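Local coordinates for protein putative decarboxylase involved in desferrioxamine biosynthesis (Erwinia amylovora, PDB 5O5C) that probably decarboxylates lysine with the help of pyridoxal 5'-phosphate, an early step in making the siderophore desferrioxamine, at residues B[110-118]-B[328-336]; B[171-182]-B[218-228]. All blocks are in the same frame, centred on the assembly; numbering follows the deposited sequence.

How the interactions relate
Both contacts belong to the pyridoxal-phosphate domain of a type I fold enzyme, which carries a mixed sheet of seven strands. Their centres lie about 25 Å apart, and their nearest atoms about 7 Å. Interaction 2 is nested in the chain between the two segments of interaction 1. It pairs helix 170-189 with helix 218-225. Interaction 1 joins the segment 110-118, which runs into helix 116-128, to 328-336, whose helix 328-331 follows strand 323-327. The cofactor links the two: interaction 1 brings His329 and Lys330 to it, interaction 2 brings Thr171, Asn174 and Ser218. Both also touch the second subunit, whose Thr380 also hydrogen-bonds the cofactor.

Interaction 1: B[110-118]-B[328-336]; sequences LNCPVVLPS and YHKSFFQTV. With PLP (pyridoxal-5'-phosphate), chain H.
Ser118 OG joins two residues of 328-336. It donates to Gln334 OE1 at 2.8 Å, from above the plane of that carbonyl. It also accepts from Thr335 N at 3.1 Å in a nearly straight bond. The serine hydroxyl reaches both because it stands anti to the backbone N (chi1 -152°). The Gln334 chain bends at CG, and its NE2 binds Phe332 O at 2.8 Å, with the acceptor close to the amide plane. NE2 has a further partner in Thr391, so both ends of this buried amide are held. The backbone adds Val115 N to Phe333 O, 2.9 Å.

The segment 328-336 carries the His-Lys pair of the group II decarboxylases. The pair follows strand 323-327 of the large sheet. His329 NE2 donates to O2P of the cofactor phosphate; this oxygen lies at the edge of the imidazole, near its plane. Its ND1 accepts from the backbone N of Cys338, which helps fix the ring. Lys330 is the predicted Schiff-base lysine. Its extended chain brings NZ to the cofactor's C4A, too close for a non-bonded contact, though no link is modelled. Leu110 flanks this chain, with CB 3.8 Å from Lys330 CE, and its CD1 also faces PLP O3.

Next to the lysine, Cys112 SG rests 3.3 Å from His329 O. Pro113 O meets the edge of the Phe333 ring, 3.1 Å from CD1. Val115 CG1 packs on Phe333 CB at 3.5 Å. Val114 CG2 touches the methyl of Thr335, whose hydroxyl is bound by Lys387. Helix 397-420 packs on Phe333 through Leu400 and Ala403, while Phe27 of the second subunit packs on Val115.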
loop_
_atom_site.group_PDB
_atom_site.type_symbol
_atom_site.label_atom_id
_atom_site.label_comp_id
_atom_site.label_asym_id
_atom_site.label_seq_id
_atom_site.Cartn_x
_atom_site.Cartn_y
_atom_site.Cartn_z
ATOM N N LEU B 110 14.607 -4.009 10.262
ATOM C CA LEU B 110 14.419 -2.577 10.079
ATOM C C LEU B 110 13.066 -2.049 10.534
ATOM O O LEU B 110 12.385 -1.296 9.781
ATOM C CB LEU B 110 14.697 -2.220 8.626
ATOM C CG LEU B 110 16.191 -2.304 8.275
ATOM C CD1 LEU B 110 16.416 -2.324 6.782
ATOM C CD2 LEU B 110 16.943 -1.133 8.842
ATOM N N ASN B 111 12.690 -2.430 11.767
ATOM C CA ASN B 111 11.490 -1.916 12.423
ATOM C C ASN B 111 11.820 -0.864 13.441
ATOM O O ASN B 111 12.303 -1.164 14.524
ATOM C CB ASN B 111 10.700 -3.032 13.075
ATOM C CG ASN B 111 10.470 -4.159 12.146
ATOM O OD1 ASN B 111 11.123 -5.224 12.269
ATOM N ND2 ASN B 111 9.596 -3.928 11.148
ATOM N N CYS B 112 11.538 0.392 13.100
ATOM C CA CYS B 112 11.849 1.494 13.961
ATOM C C CYS B 112 10.815 1.689 15.096
ATOM O O CYS B 112 9.633 1.482 14.920
ATOM C CB CYS B 112 12.031 2.759 13.116
ATOM S SG CYS B 112 10.608 3.174 12.064
ATOM N N PRO B 113 11.260 2.181 16.256
ATOM C CA PRO B 113 10.220 2.804 17.085
ATOM C C PRO B 113 9.573 3.979 16.377
ATOM O O PRO B 113 10.189 4.658 15.511
ATOM C CB PRO B 113 10.956 3.299 18.339
ATOM C CG PRO B 113 12.391 2.942 18.161
ATOM C CD PRO B 113 12.609 2.408 16.765
ATOM N N VAL B 114 8.363 4.255 16.782
ATOM C CA VAL B 114 7.594 5.276 16.140
ATOM C C VAL B 114 7.596 6.476 17.080
ATOM O O VAL B 114 7.814 6.293 18.286
ATOM C CB VAL B 114 6.171 4.792 15.800
ATOM C CG1 VAL B 114 5.518 4.019 16.965
ATOM C CG2 VAL B 114 5.315 5.970 15.428
ATOM N N VAL B 115 7.432 7.677 16.487
ATOM C CA VAL B 115 7.216 8.948 17.208
ATOM C C VAL B 115 5.753 9.394 17.260
ATOM O O VAL B 115 4.946 9.133 16.305
ATOM C CB VAL B 115 8.092 10.136 16.639
ATOM C CG1 VAL B 115 9.570 9.785 16.693
ATOM C CG2 VAL B 115 7.719 10.527 15.219
ATOM N N LEU B 116 5.455 10.105 18.355
ATOM C CA LEU B 116 4.110 10.600 18.714
ATOM C C LEU B 116 3.367 11.339 17.613
ATOM O O LEU B 116 2.180 11.029 17.384
ATOM C CB LEU B 116 4.134 11.421 19.997
ATOM C CG LEU B 116 4.364 10.617 21.294
ATOM C CD1 LEU B 116 4.699 11.569 22.446
ATOM C CD2 LEU B 116 3.220 9.644 21.599
ATOM N N PRO B 117 4.033 12.269 16.882
ATOM C CA PRO B 117 3.290 12.904 15.788
ATOM C C PRO B 117 2.841 11.996 14.652
ATOM O O PRO B 117 1.969 12.388 13.874
ATOM C CB PRO B 117 4.247 13.980 15.282
ATOM C CG PRO B 117 5.177 14.229 16.398
ATOM C CD PRO B 117 5.352 12.896 17.044
ATOM N N SER B 118 3.410 10.792 14.574
ATOM C CA SER B 118 2.967 9.791 13.632
ATOM C C SER B 118 1.634 9.185 14.057
ATOM O O SER B 118 0.716 8.999 13.204
ATOM C CB SER B 118 4.002 8.702 13.525
ATOM O OG SER B 118 3.986 8.090 12.280
ATOM N N TYR B 328 10.240 6.255 5.057
ATOM C CA TYR B 328 10.085 7.006 6.260
ATOM C C TYR B 328 9.694 6.087 7.378
ATOM O O TYR B 328 9.964 6.418 8.574
ATOM C CB TYR B 328 9.058 8.124 6.154
ATOM C CG TYR B 328 9.157 8.996 4.947
ATOM C CD1 TYR B 328 10.061 10.067 4.922
ATOM C CD2 TYR B 328 8.360 8.788 3.814
ATOM C CE1 TYR B 328 10.151 10.908 3.834
ATOM C CE2 TYR B 328 8.467 9.646 2.695
ATOM C CZ TYR B 328 9.395 10.698 2.714
ATOM O OH TYR B 328 9.556 11.590 1.624
ATOM N N HIS B 329 9.055 4.967 6.998
ATOM C CA HIS B 329 8.703 3.912 7.933
ATOM C C HIS B 329 9.839 2.933 8.390
ATOM O O HIS B 329 9.537 2.019 9.159
ATOM C CB HIS B 329 7.458 3.140 7.465
ATOM C CG HIS B 329 7.666 2.261 6.275
ATOM N ND1 HIS B 329 6.793 2.236 5.197
ATOM C CD2 HIS B 329 8.625 1.345 6.000
ATOM C CE1 HIS B 329 7.224 1.366 4.308
ATOM N NE2 HIS B 329 8.316 0.802 4.774
ATOM N N LYS B 330 11.068 3.075 7.853
ATOM C CA LYS B 330 12.314 2.546 8.482
ATOM C C LYS B 330 13.194 3.566 9.244
ATOM O O LYS B 330 13.642 3.296 10.338
ATOM C CB LYS B 330 13.191 1.922 7.416
ATOM C CG LYS B 330 12.500 0.793 6.690
ATOM C CD LYS B 330 13.366 0.177 5.624
ATOM C CE LYS B 330 12.849 -1.231 5.495
ATOM N NZ LYS B 330 13.585 -1.873 4.434
ATOM N N SER B 331 13.487 4.708 8.646
ATOM C CA SER B 331 14.464 5.610 9.196
ATOM C C SER B 331 13.962 6.929 9.701
ATOM O O SER B 331 14.749 7.646 10.282
ATOM C CB SER B 331 15.608 5.834 8.193
ATOM O OG SER B 331 16.053 4.586 7.708
ATOM N N PHE B 332 12.685 7.237 9.506
ATOM C CA PHE B 332 12.067 8.438 10.064
ATOM C C PHE B 332 11.046 8.192 11.163
ATOM O O PHE B 332 10.254 9.081 11.452
ATOM C CB PHE B 332 11.433 9.265 8.957
ATOM C CG PHE B 332 12.426 9.891 8.039
ATOM C CD1 PHE B 332 13.108 9.129 7.084
ATOM C CD2 PHE B 332 12.669 11.243 8.098
ATOM C CE1 PHE B 332 14.018 9.719 6.254
ATOM C CE2 PHE B 332 13.555 11.825 7.258
ATOM C CZ PHE B 332 14.268 11.059 6.362
ATOM N N PHE B 333 11.078 7.025 11.825
ATOM C CA PHE B 333 10.157 6.753 13.006
ATOM C C PHE B 333 8.650 6.996 12.725
ATOM O O PHE B 333 7.866 7.423 13.617
ATOM C CB PHE B 333 10.639 7.557 14.205
ATOM C CG PHE B 333 12.125 7.503 14.382
ATOM C CD1 PHE B 333 12.721 6.432 14.978
ATOM C CD2 PHE B 333 12.934 8.502 13.866
ATOM C CE1 PHE B 333 14.089 6.323 15.065
ATOM C CE2 PHE B 333 14.307 8.412 13.964
ATOM C CZ PHE B 333 14.883 7.313 14.564
ATOM N N GLN B 334 8.257 6.737 11.482
ATOM C CA GLN B 334 6.864 6.821 11.044
ATOM C C GLN B 334 6.252 5.461 10.925
ATOM O O GLN B 334 6.902 4.536 10.503
ATOM C CB GLN B 334 6.781 7.449 9.690
ATOM C CG GLN B 334 7.233 8.833 9.663
ATOM C CD GLN B 334 6.717 9.735 10.784
ATOM O OE1 GLN B 334 5.500 10.004 10.934
ATOM N NE2 GLN B 334 7.649 10.207 11.587
ATOM N N THR B 335 4.991 5.350 11.285
ATOM C CA THR B 335 4.269 4.080 11.216
ATOM C C THR B 335 4.197 3.591 9.739
ATOM O O THR B 335 4.353 4.365 8.806
ATOM C CB THR B 335 2.812 4.185 11.731
ATOM O OG1 THR B 335 2.021 4.938 10.793
ATOM C CG2 THR B 335 2.724 4.828 13.072
ATOM N N VAL B 336 4.044 2.288 9.567
ATOM C CA VAL B 336 3.795 1.688 8.257
ATOM C C VAL B 336 2.358 2.010 7.861
ATOM O O VAL B 336 1.465 1.829 8.721
ATOM C CB VAL B 336 3.947 0.175 8.312
ATOM C CG1 VAL B 336 3.782 -0.425 6.908
ATOM C CG2 VAL B 336 5.288 -0.215 8.911
HETATM N N1 PLP H . 15.184 -1.370 -0.324
HETATM C C2 PLP H . 15.974 -1.511 0.760
HETATM C C2A PLP H . 17.384 -1.001 0.748
HETATM C C3 PLP H . 15.422 -2.158 1.958
HETATM O O3 PLP H . 16.176 -2.332 3.094
HETATM C C4 PLP H . 14.010 -2.602 1.867
HETATM C C4A PLP H . 13.362 -3.330 2.979
HETATM C C5 PLP H . 13.257 -2.392 0.628
HETATM C C6 PLP H . 13.914 -1.796 -0.429
HETATM C C5A PLP H . 11.822 -2.858 0.531
HETATM O O4P PLP H . 11.106 -1.941 1.375
HETATM P P PLP H . 9.568 -2.059 1.852
HETATM O O1P PLP H . 9.572 -3.168 2.856
HETATM O O2P PLP H . 9.298 -0.739 2.528
HETATM O O3P PLP H . 8.674 -2.328 0.694
#

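Interaction 2: B[171-182]-B[218-228]. With PLP (pyridoxal-5'-phosphate), chain H.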
loop_
_atom_site.group_PDB
_atom_site.type_symbol
_atom_site.label_atom_id
_atom_site.label_comp_id
_atom_site.label_asym_id
_atom_site.label_seq_id
_atom_site.Cartn_x
_atom_site.Cartn_y
_atom_site.Cartn_z
ATOM N N THR B 171 9.405 -1.569 -1.657
ATOM C CA THR B 171 9.098 -2.451 -2.720
ATOM C C THR B 171 8.357 -1.828 -3.935
ATOM O O THR B 171 8.751 -2.073 -5.034
ATOM C CB THR B 171 8.353 -3.678 -2.186
ATOM O OG1 THR B 171 9.080 -4.224 -1.073
ATOM C CG2 THR B 171 8.143 -4.700 -3.294
ATOM N N GLN B 172 7.255 -1.128 -3.736
ATOM C CA GLN B 172 6.525 -0.494 -4.829
ATOM C C GLN B 172 7.326 0.678 -5.415
ATOM O O GLN B 172 7.306 0.902 -6.607
ATOM C CB GLN B 172 5.157 -0.014 -4.337
ATOM C CG GLN B 172 4.275 0.655 -5.342
ATOM C CD GLN B 172 3.095 1.344 -4.664
ATOM O OE1 GLN B 172 2.606 0.873 -3.695
ATOM N NE2 GLN B 172 2.726 2.519 -5.129
ATOM N N SER B 173 8.061 1.413 -4.584
ATOM C CA SER B 173 8.958 2.464 -5.129
ATOM C C SER B 173 10.029 1.886 -6.095
ATOM O O SER B 173 10.266 2.462 -7.214
ATOM C CB SER B 173 9.579 3.217 -3.973
ATOM O OG SER B 173 8.511 3.681 -3.110
ATOM N N ASN B 174 10.617 0.747 -5.702
ATOM C CA ASN B 174 11.607 0.045 -6.538
ATOM C C ASN B 174 10.972 -0.497 -7.787
ATOM O O ASN B 174 11.601 -0.485 -8.828
ATOM C CB ASN B 174 12.373 -1.053 -5.809
ATOM C CG ASN B 174 13.445 -0.512 -4.872
ATOM O OD1 ASN B 174 13.848 0.656 -4.968
ATOM N ND2 ASN B 174 13.937 -1.365 -3.987
ATOM N N LEU B 175 9.712 -0.920 -7.709
ATOM C CA LEU B 175 9.014 -1.332 -8.930
ATOM C C LEU B 175 8.865 -0.145 -9.878
ATOM O O LEU B 175 9.158 -0.275 -11.096
ATOM C CB LEU B 175 7.674 -1.966 -8.636
ATOM C CG LEU B 175 6.759 -2.252 -9.832
ATOM C CD1 LEU B 175 7.462 -3.128 -10.831
ATOM C CD2 LEU B 175 5.483 -2.904 -9.321
ATOM N N MET B 176 8.504 1.010 -9.325
ATOM C CA MET B 176 8.243 2.171 -10.172
ATOM C C MET B 176 9.546 2.593 -10.816
ATOM O O MET B 176 9.548 2.956 -12.000
ATOM C CB MET B 176 7.638 3.345 -9.391
ATOM C CG MET B 176 6.252 3.130 -8.857
ATOM S SD MET B 176 5.785 4.669 -8.050
ATOM C CE MET B 176 4.168 4.318 -7.372
ATOM N N ALA B 177 10.647 2.479 -10.062
ATOM C CA ALA B 177 12.000 2.796 -10.579
ATOM C C ALA B 177 12.444 1.947 -11.776
ATOM O O ALA B 177 12.956 2.493 -12.799
ATOM C CB ALA B 177 13.057 2.763 -9.484
ATOM N N MET B 178 12.233 0.634 -11.695
ATOM C CA MET B 178 12.605 -0.214 -12.808
ATOM C C MET B 178 11.590 -0.067 -13.972
ATOM O O MET B 178 11.950 -0.247 -15.131
ATOM C CB MET B 178 12.748 -1.660 -12.357
ATOM C CG MET B 178 13.782 -1.884 -11.254
ATOM S SD MET B 178 15.418 -1.258 -11.673
ATOM C CE MET B 178 15.871 -2.158 -13.055
ATOM N N LEU B 179 10.349 0.312 -13.654
ATOM C CA LEU B 179 9.335 0.512 -14.642
ATOM C C LEU B 179 9.712 1.736 -15.525
ATOM O O LEU B 179 9.751 1.623 -16.759
ATOM C CB LEU B 179 7.975 0.669 -13.998
ATOM C CG LEU B 179 6.754 1.051 -14.856
ATOM C CD1 LEU B 179 6.471 0.169 -16.049
ATOM C CD2 LEU B 179 5.559 1.086 -13.909
ATOM N N LEU B 180 10.014 2.849 -14.860
ATOM C CA LEU B 180 10.463 4.051 -15.508
ATOM C C LEU B 180 11.765 3.811 -16.268
ATOM O O LEU B 180 11.861 4.228 -17.396
ATOM C CB LEU B 180 10.606 5.222 -14.546
ATOM C CG LEU B 180 9.346 6.042 -14.332
ATOM C CD1 LEU B 180 8.195 5.173 -13.890
ATOM C CD2 LEU B 180 9.523 7.162 -13.326
ATOM N N ALA B 181 12.735 3.116 -15.680
ATOM C CA ALA B 181 14.010 2.840 -16.397
ATOM C C ALA B 181 13.739 2.078 -17.641
ATOM O O ALA B 181 14.228 2.448 -18.669
ATOM C CB ALA B 181 15.001 2.067 -15.541
ATOM N N ARG B 182 13.010 0.980 -17.532
ATOM C CA ARG B 182 12.536 0.200 -18.659
ATOM C C ARG B 182 11.825 1.066 -19.691
ATOM O O ARG B 182 12.265 1.095 -20.857
ATOM C CB ARG B 182 11.582 -0.916 -18.215
ATOM C CG ARG B 182 11.168 -1.877 -19.312
ATOM C CD ARG B 182 9.984 -2.726 -18.892
ATOM N NE ARG B 182 8.757 -1.910 -18.895
ATOM C CZ ARG B 182 7.539 -2.340 -18.618
ATOM N NH1 ARG B 182 7.295 -3.614 -18.309
ATOM N NH2 ARG B 182 6.535 -1.485 -18.666
ATOM N N SER B 218 13.653 -6.974 -3.805
ATOM C CA SER B 218 12.633 -6.198 -4.588
ATOM C C SER B 218 13.022 -5.804 -6.028
ATOM O O SER B 218 12.138 -5.837 -6.937
ATOM C CB SER B 218 12.089 -4.994 -3.799
ATOM O OG SER B 218 13.059 -4.080 -3.375
ATOM N N ILE B 219 14.320 -5.540 -6.262
ATOM C CA ILE B 219 14.855 -5.293 -7.611
ATOM C C ILE B 219 14.591 -6.445 -8.590
ATOM O O ILE B 219 13.941 -6.239 -9.599
ATOM C CB ILE B 219 16.357 -4.910 -7.621
ATOM C CG1 ILE B 219 16.648 -3.655 -6.760
ATOM C CG2 ILE B 219 16.855 -4.699 -9.049
ATOM C CD1 ILE B 219 15.719 -2.477 -6.972
ATOM N N GLN B 220 15.098 -7.621 -8.273
ATOM C CA GLN B 220 14.786 -8.854 -8.965
ATOM C C GLN B 220 13.272 -9.194 -9.044
ATOM O O GLN B 220 12.821 -9.571 -10.076
ATOM C CB GLN B 220 15.515 -10.044 -8.325
ATOM C CG GLN B 220 17.016 -10.124 -8.617
ATOM C CD GLN B 220 17.840 -9.327 -7.652
ATOM O OE1 GLN B 220 17.284 -8.546 -6.857
ATOM N NE2 GLN B 220 19.179 -9.474 -7.734
ATOM N N LYS B 221 12.518 -9.048 -7.953
ATOM C CA LYS B 221 11.054 -9.241 -7.973
ATOM C C LYS B 221 10.407 -8.274 -8.946
ATOM O O LYS B 221 9.481 -8.639 -9.688
ATOM C CB LYS B 221 10.428 -9.076 -6.584
ATOM C CG LYS B 221 10.914 -10.044 -5.498
ATOM C CD LYS B 221 10.292 -9.747 -4.125
ATOM C CE LYS B 221 10.029 -11.018 -3.334
ATOM N NZ LYS B 221 9.818 -10.823 -1.870
ATOM N N SER B 222 10.893 -7.038 -8.968
ATOM C CA SER B 222 10.323 -6.024 -9.840
ATOM C C SER B 222 10.562 -6.370 -11.314
ATOM O O SER B 222 9.649 -6.204 -12.092
ATOM C CB SER B 222 10.869 -4.628 -9.583
ATOM O OG SER B 222 10.584 -4.193 -8.283
ATOM N N MET B 223 11.765 -6.835 -11.670
ATOM C CA MET B 223 12.077 -7.256 -13.054
ATOM C C MET B 223 11.314 -8.502 -13.445
ATOM O O MET B 223 10.998 -8.652 -14.632
ATOM C CB MET B 223 13.554 -7.522 -13.272
ATOM C CG MET B 223 14.532 -6.454 -12.940
ATOM S SD MET B 223 14.235 -4.825 -13.569
ATOM C CE MET B 223 14.438 -5.135 -15.291
ATOM N N ALA B 224 10.942 -9.364 -12.481
ATOM C CA ALA B 224 9.958 -10.445 -12.773
ATOM C C ALA B 224 8.626 -9.942 -13.214
ATOM O O ALA B 224 8.062 -10.373 -14.241
ATOM C CB ALA B 224 9.783 -11.378 -11.628
ATOM N N ILE B 225 8.109 -9.008 -12.426
ATOM C CA ILE B 225 6.868 -8.410 -12.734
ATOM C C ILE B 225 6.895 -7.678 -14.106
ATOM O O ILE B 225 5.953 -7.773 -14.884
ATOM C CB ILE B 225 6.460 -7.486 -11.586
ATOM C CG1 ILE B 225 6.169 -8.309 -10.328
ATOM C CG2 ILE B 225 5.209 -6.706 -11.917
ATOM C CD1 ILE B 225 6.156 -7.419 -9.113
ATOM N N LEU B 226 7.989 -6.977 -14.397
ATOM C CA LEU B 226 8.086 -6.228 -15.606
ATOM C C LEU B 226 8.294 -7.069 -16.838
ATOM O O LEU B 226 8.480 -6.522 -17.893
ATOM C CB LEU B 226 9.190 -5.173 -15.498
ATOM C CG LEU B 226 8.945 -4.100 -14.459
ATOM C CD1 LEU B 226 10.183 -3.409 -13.988
ATOM C CD2 LEU B 226 7.942 -3.101 -14.961
ATOM N N GLY B 227 8.317 -8.391 -16.730
ATOM C CA GLY B 227 8.421 -9.219 -17.892
ATOM C C GLY B 227 9.801 -9.444 -18.429
ATOM O O GLY B 227 9.932 -9.940 -19.540
ATOM N N LEU B 228 10.827 -9.068 -17.647
ATOM C CA LEU B 228 12.219 -9.284 -18.009
ATOM C C LEU B 228 12.919 -10.389 -17.207
ATOM O O LEU B 228 13.901 -10.968 -17.664
ATOM C CB LEU B 228 12.990 -7.981 -17.876
ATOM C CG LEU B 228 12.451 -6.825 -18.680
ATOM C CD1 LEU B 228 13.167 -5.578 -18.217
ATOM C CD2 LEU B 228 12.646 -7.070 -20.163
HETATM N N1 PLP H . 15.184 -1.370 -0.324
HETATM C C2 PLP H . 15.974 -1.511 0.760
HETATM C C2A PLP H . 17.384 -1.001 0.748
HETATM C C3 PLP H . 15.422 -2.158 1.958
HETATM O O3 PLP H . 16.176 -2.332 3.094
HETATM C C4 PLP H . 14.010 -2.602 1.867
HETATM C C4A PLP H . 13.362 -3.330 2.979
HETATM C C5 PLP H . 13.257 -2.392 0.628
HETATM C C6 PLP H . 13.914 -1.796 -0.429
HETATM C C5A PLP H . 11.822 -2.858 0.531
HETATM O O4P PLP H . 11.106 -1.941 1.375
HETATM P P PLP H . 9.568 -2.059 1.852
HETATM O O1P PLP H . 9.572 -3.168 2.856
HETATM O O2P PLP H . 9.298 -0.739 2.528
HETATM O O3P PLP H . 8.674 -2.328 0.694
#
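Asn174 ND2 donates to Ser218 OG at 2.9 Å, with the acceptor almost in the amide plane (5° out of it). Both side chains lie near C6 of the pyridoxal-phosphate ring. Ile219 CD1 lies against the Asn174 amide. Thr171, at the start of the same helix, grips the phosphate O3P twice, through N and OG1, each at 2.6 Å. The N-H points almost straight at the oxygen (176°).

Outside partners position this shell. His216 binds Ser218 OG, Asp298 takes a second bond from Asn174 ND2, and His296 holds Asn174 OD1.

One turn on, Ser222 is a knob among Thr171, Asn174, Leu175 and Met178. Ser222 OG turns back and donates to Ser218 O at 2.6 Å. The backbone N of Ser222 reaches that oxygen from the opposite face. Met178 and Met223 cross at about a right angle, with Met178 CE 3.2 Å from Met223 SD. Leu226 CD1 packs on Met178 CB at 3.5 Å, and its CD2 lies over one face of the Arg182 guanidinium. Arg182 NH1 also reaches Leu226 O at 3.2 Å, but its stronger partner is Ile225 O of the second subunit. Gly227 ends the helix in a Schellman motif.

The two helix axes approach to 8.8 Å and cross at -54°. Met178 and Met223 rest on Val209 of strand 207-212, while Ala177 and Leu180 of helix 170-189 touch strands 294-299 and 339-343.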